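PDB 4E8O: Aac(6')-Ih protein from Acinetobacter baumannii, which probably transfers the acetyl group of acetyl coenzyme A to the 6'-amino group of aminoglycoside antibiotics, a GNAT-family reaction that confers resistance. Local coordinates for residues Leu57-Leu66 with Ala77-Tyr85. Numbering follows the deposited sequence.
Sequences LITQAHRLQL and AMLEASIRY
Arg63 and Ser82, Leu64 and Ala81, Gln65 and Glu80, and Leu66 and Leu79 pair across the antiparallel hairpin of strands 63-69 and 75-84, in the central sheet of the GNAT fold. Leu64 with Ala81 and Leu66 with Leu79 are hydrogen-bonded pairs: Leu64 N gives a nearly straight bond to Ala81 O (2.9 Å, 173° at the hydrogen), and Ala81 N returns one to Leu64 O at 2.8 Å. Just before the strand begins, His62 O, in the type I turn from Gln60 to Arg63, accepts a bond from Ile83 N (2.9 Å). The side chains of Leu64, Leu66 and Leu79 pack on helix 113-127, whereas the opposite face carries the polar side chains of Arg63, Gln65, Glu80 and Ser82. There the Arg63 chain bends at chi2 and chi3, folding over its neighbour across the strands: CD lies 3.5 Å from Ser82 CB, which sits over one face of the guanidinium, with Leu57 CD2 over the centre of the opposite face, 3.5 Å above its plane. Arg63 NH2 and Glu80 OE1 form a long salt bridge of 3.8 Å, the guanidinium and carboxylate planes 50° apart. A water at the guanidinium edge joins the two, accepting from NH2 and donating to OE1. Glu80 OE2 makes a salt bridge to Arg39 NE and a hydrogen bond with Trp35 NE1, both on helix 32-42, while Ser82 OG hydrogen-bonds with Glu100 OE2. With OE1 facing Arg63 directly and through the water, one carboxylate links both hairpin strands to helix 32-42.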
loop_
_atom_site.group_PDB
_atom_site.type_symbol
_atom_site.label_atom_id
_atom_site.label_comp_id
_atom_site.label_asym_id
_atom_site.label_seq_id
_atom_site.Cartn_x
_atom_site.Cartn_y
_atom_site.Cartn_z
ATOM N N LEU B 57 -7.170 -17.677 -1.202
ATOM C CA LEU B 57 -5.994 -17.482 -0.352
ATOM C C LEU B 57 -5.212 -18.768 -0.068
ATOM O O LEU B 57 -3.980 -18.765 -0.093
ATOM C CB LEU B 57 -6.396 -16.817 0.975
ATOM C CG LEU B 57 -6.975 -15.399 0.936
ATOM C CD1 LEU B 57 -7.353 -14.916 2.326
ATOM C CD2 LEU B 57 -5.988 -14.440 0.312
ATOM N N ILE B 58 -5.924 -19.863 0.187
ATOM C CA ILE B 58 -5.281 -21.122 0.578
ATOM C C ILE B 58 -4.534 -21.803 -0.571
ATOM O O ILE B 58 -3.759 -22.734 -0.349
ATOM C CB ILE B 58 -6.276 -22.118 1.234
ATOM C CG1 ILE B 58 -7.502 -22.339 0.346
ATOM C CG2 ILE B 58 -6.704 -21.634 2.615
ATOM C CD1 ILE B 58 -8.622 -23.104 1.030
ATOM N N THR B 59 -4.771 -21.339 -1.796
ATOM C CA THR B 59 -4.058 -21.855 -2.966
ATOM C C THR B 59 -2.865 -20.972 -3.330
ATOM O O THR B 59 -2.103 -21.297 -4.243
ATOM C CB THR B 59 -4.970 -21.937 -4.207
ATOM O OG1 THR B 59 -5.276 -20.614 -4.663
ATOM C CG2 THR B 59 -6.259 -22.674 -3.883
ATOM N N GLN B 60 -2.709 -19.855 -2.622
ATOM C CA GLN B 60 -1.711 -18.848 -2.989
ATOM C C GLN B 60 -0.402 -18.969 -2.202
ATOM O O GLN B 60 -0.409 -19.021 -0.974
ATOM C CB GLN B 60 -2.305 -17.435 -2.854
ATOM C CG GLN B 60 -3.389 -17.124 -3.903
ATOM C CD GLN B 60 -4.131 -15.820 -3.641
ATOM O OE1 GLN B 60 -4.110 -15.290 -2.534
ATOM N NE2 GLN B 60 -4.795 -15.302 -4.668
ATOM N N ALA B 61 0.714 -19.008 -2.925
ATOM C CA ALA B 61 2.037 -19.169 -2.322
ATOM C C ALA B 61 2.504 -17.933 -1.560
ATOM O O ALA B 61 3.316 -18.039 -0.642
ATOM C CB ALA B 61 3.057 -19.554 -3.389
ATOM N N HIS B 62 2.000 -16.764 -1.948
ATOM C CA HIS B 62 2.392 -15.504 -1.313
ATOM C C HIS B 62 1.480 -15.136 -0.142
ATOM O O HIS B 62 1.548 -14.020 0.385
ATOM C CB HIS B 62 2.391 -14.372 -2.340
ATOM C CG HIS B 62 1.027 -14.022 -2.851
ATOM N ND1 HIS B 62 0.352 -14.796 -3.773
ATOM C CD2 HIS B 62 0.211 -12.978 -2.569
ATOM C CE1 HIS B 62 -0.820 -14.243 -4.036
ATOM N NE2 HIS B 62 -0.929 -13.139 -3.319
ATOM N N ARG B 63 0.629 -16.074 0.262
ATOM C CA ARG B 63 -0.296 -15.842 1.365
ATOM C C ARG B 63 -0.119 -16.867 2.476
ATOM O O ARG B 63 0.135 -18.051 2.212
ATOM C CB ARG B 63 -1.744 -15.879 0.863
ATOM C CG ARG B 63 -2.085 -14.802 -0.157
ATOM C CD ARG B 63 -1.992 -13.412 0.446
ATOM N NE ARG B 63 -2.808 -13.283 1.651
ATOM C CZ ARG B 63 -3.713 -12.327 1.850
ATOM N NH1 ARG B 63 -3.924 -11.400 0.922
ATOM N NH2 ARG B 63 -4.408 -12.297 2.977
ATOM N N LEU B 64 -0.254 -16.413 3.719
ATOM C CA LEU B 64 -0.203 -17.316 4.863
ATOM C C LEU B 64 -1.410 -17.060 5.752
ATOM O O LEU B 64 -1.734 -15.905 6.058
ATOM C CB LEU B 64 1.089 -17.122 5.667
ATOM C CG LEU B 64 1.332 -18.165 6.767
ATOM C CD1 LEU B 64 1.745 -19.503 6.167
ATOM C CD2 LEU B 64 2.368 -17.699 7.780
ATOM N N GLN B 65 -2.081 -18.132 6.158
ATOM C CA GLN B 65 -3.210 -18.005 7.069
ATOM C C GLN B 65 -3.119 -19.077 8.144
ATOM O O GLN B 65 -2.954 -20.263 7.842
ATOM C CB GLN B 65 -4.538 -18.086 6.303
ATOM C CG GLN B 65 -4.584 -19.160 5.220
ATOM C CD GLN B 65 -4.034 -18.686 3.887
ATOM O OE1 GLN B 65 -4.194 -17.521 3.511
ATOM N NE2 GLN B 65 -3.381 -19.589 3.163
ATOM N N LEU B 66 -3.206 -18.660 9.403
ATOM C CA LEU B 66 -3.005 -19.588 10.512
ATOM C C LEU B 66 -4.190 -19.587 11.473
ATOM O O LEU B 66 -4.940 -18.608 11.546
ATOM C CB LEU B 66 -1.724 -19.235 11.277
ATOM C CG LEU B 66 -0.448 -19.003 10.469
ATOM C CD1 LEU B 66 0.683 -18.565 11.376
ATOM C CD2 LEU B 66 -0.040 -20.251 9.714
ATOM N N ALA B 77 -7.816 -18.125 17.823
ATOM C CA ALA B 77 -7.070 -17.042 17.185
ATOM C C ALA B 77 -6.775 -17.340 15.718
ATOM O O ALA B 77 -6.691 -18.505 15.322
ATOM C CB ALA B 77 -5.774 -16.770 17.935
ATOM N N MET B 78 -6.610 -16.286 14.922
ATOM C CA MET B 78 -6.260 -16.420 13.508
ATOM C C MET B 78 -5.330 -15.297 13.078
ATOM O O MET B 78 -5.334 -14.221 13.675
ATOM C CB MET B 78 -7.512 -16.381 12.629
ATOM C CG MET B 78 -8.360 -15.134 12.825
ATOM S SD MET B 78 -9.296 -14.652 11.355
ATOM C CE MET B 78 -8.074 -13.663 10.498
ATOM N N LEU B 79 -4.544 -15.553 12.036
ATOM C CA LEU B 79 -3.686 -14.541 11.436
ATOM C C LEU B 79 -3.687 -14.728 9.925
ATOM O O LEU B 79 -3.742 -15.859 9.428
ATOM C CB LEU B 79 -2.253 -14.664 11.970
ATOM C CG LEU B 79 -1.187 -13.731 11.383
ATOM C CD1 LEU B 79 -0.124 -13.420 12.416
ATOM C CD2 LEU B 79 -0.538 -14.341 10.154
ATOM N N GLU B 80 -3.621 -13.621 9.194
ATOM C CA GLU B 80 -3.430 -13.678 7.755
ATOM C C GLU B 80 -2.284 -12.746 7.389
ATOM O O GLU B 80 -2.180 -11.643 7.921
ATOM C CB GLU B 80 -4.723 -13.294 7.016
ATOM C CG GLU B 80 -5.912 -14.184 7.381
ATOM C CD GLU B 80 -7.177 -13.867 6.603
ATOM O OE1 GLU B 80 -7.094 -13.235 5.522
ATOM O OE2 GLU B 80 -8.268 -14.261 7.072
ATOM N N ALA B 81 -1.415 -13.184 6.487
ATOM C CA ALA B 81 -0.299 -12.343 6.077
ATOM C C ALA B 81 -0.033 -12.555 4.605
ATOM O O ALA B 81 -0.495 -13.539 4.021
ATOM C CB ALA B 81 0.948 -12.650 6.901
ATOM N N SER B 82 0.711 -11.632 4.003
ATOM C CA SER B 82 1.058 -11.749 2.595
ATOM C C SER B 82 2.490 -11.306 2.361
ATOM O O SER B 82 3.102 -10.662 3.220
ATOM C CB SER B 82 0.127 -10.890 1.745
ATOM O OG SER B 82 0.218 -9.523 2.112
ATOM N N ILE B 83 3.026 -11.671 1.200
ATOM C CA ILE B 83 4.285 -11.116 0.733
ATOM C C ILE B 83 3.938 -10.048 -0.300
ATOM O O ILE B 83 3.189 -10.320 -1.240
ATOM C CB ILE B 83 5.179 -12.183 0.073
ATOM C CG1 ILE B 83 5.386 -13.382 1.009
ATOM C CG2 ILE B 83 6.509 -11.567 -0.336
ATOM C CD1 ILE B 83 6.100 -13.049 2.315
ATOM N N ARG B 84 4.467 -8.838 -0.121
ATOM C CA ARG B 84 4.148 -7.715 -1.006
ATOM C C ARG B 84 5.355 -7.343 -1.846
ATOM O O ARG B 84 6.458 -7.202 -1.313
ATOM C CB ARG B 84 3.729 -6.489 -0.191
ATOM C CG ARG B 84 2.521 -6.691 0.702
ATOM C CD ARG B 84 1.285 -7.034 -0.103
ATOM N NE ARG B 84 0.064 -6.888 0.690
ATOM C CZ ARG B 84 -0.614 -5.750 0.809
ATOM N NH1 ARG B 84 -0.195 -4.653 0.184
ATOM N NH2 ARG B 84 -1.716 -5.709 1.545
ATOM N N TYR B 85 5.149 -7.165 -3.151
ATOM C CA TYR B 85 6.244 -6.819 -4.050
ATOM C C TYR B 85 6.172 -5.366 -4.508
ATOM O O TYR B 85 7.115 -4.845 -5.102
ATOM C CB TYR B 85 6.287 -7.776 -5.242
ATOM C CG TYR B 85 6.817 -9.138 -4.863
ATOM C CD1 TYR B 85 8.163 -9.445 -5.013
ATOM C CD2 TYR B 85 5.980 -10.104 -4.327
ATOM C CE1 TYR B 85 8.655 -10.684 -4.655
ATOM C CE2 TYR B 85 6.465 -11.343 -3.967
ATOM C CZ TYR B 85 7.802 -11.625 -4.131
ATOM O OH TYR B 85 8.284 -12.861 -3.771
HETATM O O HOH W 1 -6.645 -11.027 4.065
#